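Spermidine synthase (Corynebacterium glutamicum ATCC 13032, PDB 3GJY) probably catalyses the transfer of an aminopropyl group from decarboxylated S-adenosylmethionine to putrescine, yielding the polyamine spermidine. Local coordinates at residues A78-D83 and Y106-Y111; P192-Y196 and M243-F249. All coordinates share one frame; numbering follows the deposited sequence.

Interaction 1 of 2, residues A78-D83 and Y106-Y111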
loop_
_atom_site.group_PDB
_atom_site.type_symbol
_atom_site.label_atom_id
_atom_site.label_comp_id
_atom_site.label_asym_id
_atom_site.label_seq_id
_atom_site.Cartn_x
_atom_site.Cartn_y
_atom_site.Cartn_z
ATOM N N ALA A 78 6.277 -7.128 1.962
ATOM C CA ALA A 78 5.132 -8.015 2.200
ATOM C C ALA A 78 5.494 -9.467 1.881
ATOM O O ALA A 78 5.157 -10.374 2.648
ATOM C CB ALA A 78 3.893 -7.576 1.390
ATOM N N ARG A 79 6.193 -9.702 0.775
ATOM C CA ARG A 79 6.533 -11.105 0.423
ATOM C C ARG A 79 7.447 -11.700 1.481
ATOM O O ARG A 79 7.296 -12.874 1.855
ATOM C CB ARG A 79 7.202 -11.223 -0.949
ATOM C CG ARG A 79 6.211 -11.023 -2.112
ATOM C CD ARG A 79 6.954 -11.054 -3.422
ATOM N NE ARG A 79 7.544 -12.355 -3.698
ATOM C CZ ARG A 79 8.154 -12.638 -4.844
ATOM N NH1 ARG A 79 8.261 -11.699 -5.787
ATOM N NH2 ARG A 79 8.672 -13.845 -5.043
ATOM N N ALA A 80 8.402 -10.909 1.979
ATOM C CA ALA A 80 9.299 -11.448 3.024
ATOM C C ALA A 80 8.485 -11.914 4.251
ATOM O O ALA A 80 8.736 -12.980 4.826
ATOM C CB ALA A 80 10.371 -10.416 3.411
ATOM N N PHE A 81 7.509 -11.103 4.631
ATOM C CA PHE A 81 6.690 -11.405 5.773
ATOM C C PHE A 81 5.776 -12.607 5.495
ATOM O O PHE A 81 5.697 -13.537 6.308
ATOM C CB PHE A 81 5.839 -10.181 6.116
ATOM C CG PHE A 81 5.027 -10.348 7.384
ATOM C CD1 PHE A 81 5.498 -9.834 8.588
ATOM C CD2 PHE A 81 3.831 -11.045 7.390
ATOM C CE1 PHE A 81 4.761 -9.960 9.766
ATOM C CE2 PHE A 81 3.105 -11.203 8.581
ATOM C CZ PHE A 81 3.596 -10.659 9.757
ATOM N N ILE A 82 5.054 -12.580 4.373
ATOM C CA ILE A 82 4.125 -13.654 4.038
ATOM C C ILE A 82 4.892 -14.978 3.936
ATOM O O ILE A 82 4.439 -16.014 4.427
ATOM C CB ILE A 82 3.398 -13.338 2.696
ATOM C CG1 ILE A 82 2.449 -12.132 2.860
ATOM C CG2 ILE A 82 2.642 -14.572 2.146
ATOM C CD1 ILE A 82 2.070 -11.486 1.538
ATOM N N ASP A 83 6.032 -14.945 3.263
ATOM C CA ASP A 83 6.802 -16.175 3.076
ATOM C C ASP A 83 7.260 -16.767 4.402
ATOM O O ASP A 83 7.313 -17.989 4.555
ATOM C CB ASP A 83 7.994 -15.931 2.154
ATOM C CG ASP A 83 7.572 -15.644 0.720
ATOM O OD1 ASP A 83 6.380 -15.862 0.354
ATOM O OD2 ASP A 83 8.457 -15.196 -0.030
ATOM N N TYR A 106 -0.363 -8.034 -8.917
ATOM C CA TYR A 106 0.959 -8.564 -8.609
ATOM C C TYR A 106 0.872 -9.724 -7.611
ATOM O O TYR A 106 1.391 -10.827 -7.853
ATOM C CB TYR A 106 1.811 -7.416 -8.034
ATOM C CG TYR A 106 3.168 -7.870 -7.586
ATOM C CD1 TYR A 106 4.246 -7.912 -8.481
ATOM C CD2 TYR A 106 3.388 -8.271 -6.279
ATOM C CE1 TYR A 106 5.502 -8.346 -8.071
ATOM C CE2 TYR A 106 4.635 -8.740 -5.854
ATOM C CZ TYR A 106 5.689 -8.781 -6.766
ATOM O OH TYR A 106 6.919 -9.226 -6.346
ATOM N N PHE A 107 0.203 -9.469 -6.469
ATOM C CA PHE A 107 0.111 -10.512 -5.453
ATOM C C PHE A 107 -0.694 -11.700 -5.926
ATOM O O PHE A 107 -0.432 -12.834 -5.522
ATOM C CB PHE A 107 -0.436 -9.983 -4.118
ATOM C CG PHE A 107 0.562 -9.156 -3.365
ATOM C CD1 PHE A 107 1.683 -9.738 -2.832
ATOM C CD2 PHE A 107 0.427 -7.783 -3.299
ATOM C CE1 PHE A 107 2.634 -8.960 -2.153
ATOM C CE2 PHE A 107 1.388 -6.995 -2.649
ATOM C CZ PHE A 107 2.494 -7.598 -2.073
ATOM N N ALA A 108 -1.696 -11.446 -6.762
ATOM C CA ALA A 108 -2.493 -12.563 -7.305
ATOM C C ALA A 108 -1.618 -13.508 -8.155
ATOM O O ALA A 108 -1.849 -14.733 -8.186
ATOM C CB ALA A 108 -3.663 -12.066 -8.104
ATOM N N ASP A 109 -0.604 -12.951 -8.823
ATOM C CA ASP A 109 0.268 -13.814 -9.620
ATOM C C ASP A 109 1.346 -14.519 -8.781
ATOM O O ASP A 109 1.632 -15.712 -8.974
ATOM C CB ASP A 109 0.940 -13.013 -10.738
ATOM C CG ASP A 109 1.589 -13.920 -11.765
ATOM O OD1 ASP A 109 0.840 -14.644 -12.458
ATOM O OD2 ASP A 109 2.832 -13.913 -11.866
ATOM N N VAL A 110 1.928 -13.773 -7.843
ATOM C CA VAL A 110 2.944 -14.344 -6.947
ATOM C C VAL A 110 2.353 -15.466 -6.078
ATOM O O VAL A 110 3.001 -16.508 -5.867
ATOM C CB VAL A 110 3.555 -13.264 -6.062
ATOM C CG1 VAL A 110 4.503 -13.860 -4.995
ATOM C CG2 VAL A 110 4.326 -12.282 -6.946
ATOM N N TYR A 111 1.118 -15.247 -5.629
ATOM C CA TYR A 111 0.414 -16.174 -4.764
ATOM C C TYR A 111 -0.875 -16.567 -5.462
ATOM O O TYR A 111 -1.918 -15.929 -5.286
ATOM C CB TYR A 111 0.136 -15.490 -3.425
ATOM C CG TYR A 111 1.374 -15.029 -2.681
ATOM C CD1 TYR A 111 2.325 -15.972 -2.237
ATOM C CD2 TYR A 111 1.587 -13.674 -2.417
ATOM C CE1 TYR A 111 3.487 -15.586 -1.555
ATOM C CE2 TYR A 111 2.743 -13.248 -1.716
ATOM C CZ TYR A 111 3.692 -14.219 -1.293
ATOM O OH TYR A 111 4.787 -13.818 -0.582
#

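Interaction 2 of 2, residues P192-Y196 and M243-F249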
loop_
_atom_site.group_PDB
_atom_site.type_symbol
_atom_site.label_atom_id
_atom_site.label_comp_id
_atom_site.label_asym_id
_atom_site.label_seq_id
_atom_site.Cartn_x
_atom_site.Cartn_y
_atom_site.Cartn_z
ATOM N N PRO A 192 -4.715 -13.005 13.772
ATOM C CA PRO A 192 -3.650 -12.806 14.747
ATOM C C PRO A 192 -2.277 -12.859 14.082
ATOM O O PRO A 192 -1.987 -13.794 13.326
ATOM C CB PRO A 192 -3.862 -13.975 15.721
ATOM C CG PRO A 192 -5.328 -14.281 15.624
ATOM C CD PRO A 192 -5.660 -14.061 14.170
ATOM N N GLY A 193 -1.456 -11.844 14.359
ATOM C CA GLY A 193 -0.127 -11.795 13.783
ATOM C C GLY A 193 -0.060 -11.322 12.352
ATOM O O GLY A 193 1.039 -11.297 11.798
ATOM N N GLY A 194 -1.196 -10.903 11.762
ATOM C CA GLY A 194 -1.210 -10.491 10.350
ATOM C C GLY A 194 -0.461 -9.189 10.117
ATOM O O GLY A 194 0.036 -8.571 11.049
ATOM N N LEU A 195 -0.404 -8.769 8.858
ATOM C CA LEU A 195 0.421 -7.642 8.454
ATOM C C LEU A 195 -0.396 -6.464 7.980
ATOM O O LEU A 195 -1.255 -6.621 7.130
ATOM C CB LEU A 195 1.392 -8.068 7.358
ATOM C CG LEU A 195 2.272 -7.001 6.704
ATOM C CD1 LEU A 195 3.273 -6.518 7.739
ATOM C CD2 LEU A 195 3.003 -7.617 5.472
ATOM N N TYR A 196 -0.069 -5.280 8.501
ATOM C CA TYR A 196 -0.511 -4.005 7.951
ATOM C C TYR A 196 0.679 -3.339 7.248
ATOM O O TYR A 196 1.744 -3.185 7.836
ATOM C CB TYR A 196 -1.067 -3.118 9.094
ATOM C CG TYR A 196 -1.359 -1.696 8.662
ATOM C CD1 TYR A 196 -2.629 -1.321 8.226
ATOM C CD2 TYR A 196 -0.351 -0.740 8.682
ATOM C CE1 TYR A 196 -2.901 -0.022 7.839
ATOM C CE2 TYR A 196 -0.598 0.584 8.285
ATOM C CZ TYR A 196 -1.898 0.937 7.862
ATOM O OH TYR A 196 -2.192 2.215 7.459
HETATM N N MSE A 243 5.149 -0.467 8.170
HETATM C CA MSE A 243 4.659 -1.809 8.435
HETATM C C MSE A 243 4.357 -2.012 9.924
HETATM O O MSE A 243 5.139 -1.585 10.777
HETATM C CB MSE A 243 5.616 -2.878 7.899
HETATM C CG MSE A 243 5.781 -2.814 6.382
HETATM SE SE MSE A 243 7.002 -4.113 5.692
HETATM C CE MSE A 243 8.590 -3.189 6.206
ATOM N N GLY A 244 3.224 -2.642 10.225
ATOM C CA GLY A 244 2.852 -2.939 11.607
ATOM C C GLY A 244 2.351 -4.374 11.697
ATOM O O GLY A 244 1.699 -4.871 10.773
ATOM N N SER A 245 2.710 -5.075 12.774
ATOM C CA SER A 245 2.212 -6.423 13.014
ATOM C C SER A 245 2.451 -6.784 14.469
ATOM O O SER A 245 3.369 -6.222 15.117
ATOM C CB SER A 245 3.014 -7.427 12.180
ATOM O OG SER A 245 2.539 -8.771 12.339
ATOM N N ASP A 246 1.655 -7.733 14.974
ATOM C CA ASP A 246 1.984 -8.353 16.266
ATOM C C ASP A 246 3.083 -9.421 16.163
ATOM O O ASP A 246 3.593 -9.886 17.183
ATOM C CB ASP A 246 0.758 -8.943 16.949
ATOM C CG ASP A 246 -0.209 -7.864 17.420
ATOM O OD1 ASP A 246 0.202 -6.705 17.655
ATOM O OD2 ASP A 246 -1.382 -8.230 17.605
ATOM N N THR A 247 3.430 -9.784 14.934
ATOM C CA THR A 247 4.580 -10.646 14.645
ATOM C C THR A 247 5.842 -9.775 14.548
ATOM O O THR A 247 5.813 -8.707 13.933
ATOM C CB THR A 247 4.352 -11.392 13.306
ATOM O OG1 THR A 247 3.145 -12.148 13.383
ATOM C CG2 THR A 247 5.525 -12.338 12.939
ATOM N N GLU A 248 6.937 -10.211 15.198
ATOM C CA GLU A 248 8.209 -9.505 15.079
ATOM C C GLU A 248 8.685 -9.370 13.638
ATOM O O GLU A 248 8.566 -10.304 12.864
ATOM C CB GLU A 248 9.298 -10.242 15.880
ATOM C CG GLU A 248 9.058 -10.233 17.349
ATOM C CD GLU A 248 10.197 -10.830 18.111
ATOM O OE1 GLU A 248 11.289 -10.222 18.117
ATOM O OE2 GLU A 248 9.985 -11.899 18.709
ATOM N N PHE A 249 9.192 -8.190 13.294
ATOM C CA PHE A 249 9.851 -7.964 12.021
ATOM C C PHE A 249 11.310 -8.371 12.114
ATOM O O PHE A 249 11.900 -8.432 13.213
ATOM C CB PHE A 249 9.710 -6.494 11.622
ATOM C CG PHE A 249 8.297 -6.125 11.219
ATOM C CD1 PHE A 249 7.753 -6.600 10.012
ATOM C CD2 PHE A 249 7.488 -5.420 12.074
ATOM C CE1 PHE A 249 6.444 -6.295 9.651
ATOM C CE2 PHE A 249 6.181 -5.099 11.705
ATOM C CZ PHE A 249 5.658 -5.566 10.509
HETATM O O HOH W 1 -2.560 -9.296 15.271
HETATM O O HOH W 2 -0.760 -8.074 13.668
#

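Interaction 1 of 2, residues A78-D83 and Y106-Y111
The phenol of Tyr111 reaches across to helix 69-85 and donates a hydrogen bond from OH to Asp83 OD1 at 2.8 Å. The carboxylate is met from above its plane, 48° out of it, while OD1 itself lies at the edge of the ring. Ile82 leans on the same ring, its CG2 3.6 Å from Tyr111 CZ. Arg79 runs past the phenol towards the other helix: its CG lies 3.5 Å from Tyr111 OH, and a bend at chi3 (65°) turns the guanidinium so that Val110 CG1 sits over one face, 3.6 Å from NE. Tyr106 OH lies at the guanidinium edge, in its plane, 2.9 Å from Arg79 NH1. Helices 69-85 and 102-110 pack here beside the parallel strands of the Rossmann-like sheet found in AdoMet-dependent transferases, their local axes 12.6 Å apart and inclined by 39°, a spacing spanned largely by the long side chains of Arg79, Phe107 and Tyr111. Deeper in, Ala78 CB touches Phe107 CZ at 3.7 Å, and Phe107 continues onto Ile93 and Ile164 of the sheet. Val110 CG1 also lies over the centre of the Tyr111 ring. Tyr111 is the first residue to leave helical geometry, and its carbonyl is bonded by Ser114.

Interaction 2 of 2, residues P192-Y196 and M243-F249
Tyr196 and Gly244 form an antiparallel hydrogen-bonded pair, with Tyr196 N to Gly244 O and Gly244 N to Tyr196 O both 2.9 Å and nearly straight (168° and 166° at the hydrogens). Toward the start of strand 194-202, side-chain hydroxyls take over from backbone amides. Ser245 OG donates to Gly194 O at 2.8 Å from above the carbonyl plane, and accepts from Thr247 N in an ST turn; its chi1 of -178°, which sets OG opposite its own backbone N, carries the hydroxyl to the neighbouring strand. Thr247 OG1 donates to Gly193 O at 2.8 Å, in the carbonyl plane and on a lone pair. Two waters extend the join: one links Gly193 N to Asp246 OD2, the other Gly194 O to Asp246 N. The Asp246 carboxylate is also held by His187 and the backbone N of Glu221. Apolar packing comes from Leu195, whose CD1 meets the edge of the Phe249 ring at CE1, 3.7 Å away. These strands lie where the parallel order of the mixed sheet gives way to antiparallel neighbours. Hydroxyls and waters thus satisfy the glycine carbonyls and the Asp246 amide where regular strand-to-strand bonding ends, although the chains stay close.

Both contacts are largely buried, but they join different elements: interaction 1 pairs two helices beside the sheet, whereas interaction 2 pairs two neighbouring strands within it. The helices meet mainly through aromatic and aliphatic side chains, with no backbone hydrogen bond between the two segments and a polar group at the side where Asp83 is exposed. The strands rely on backbone bonds, giving way to hydroxyls and bridging waters at the start of strand 194-202 and just after the end of strand 238-245. Helix 69-85 connects the two sites, whose centres are about 15 Å apart. Phe81, whose ring end leads away from helix 102-110, packs against interaction 2, with its CZ 3.3 Å from Gly193 O.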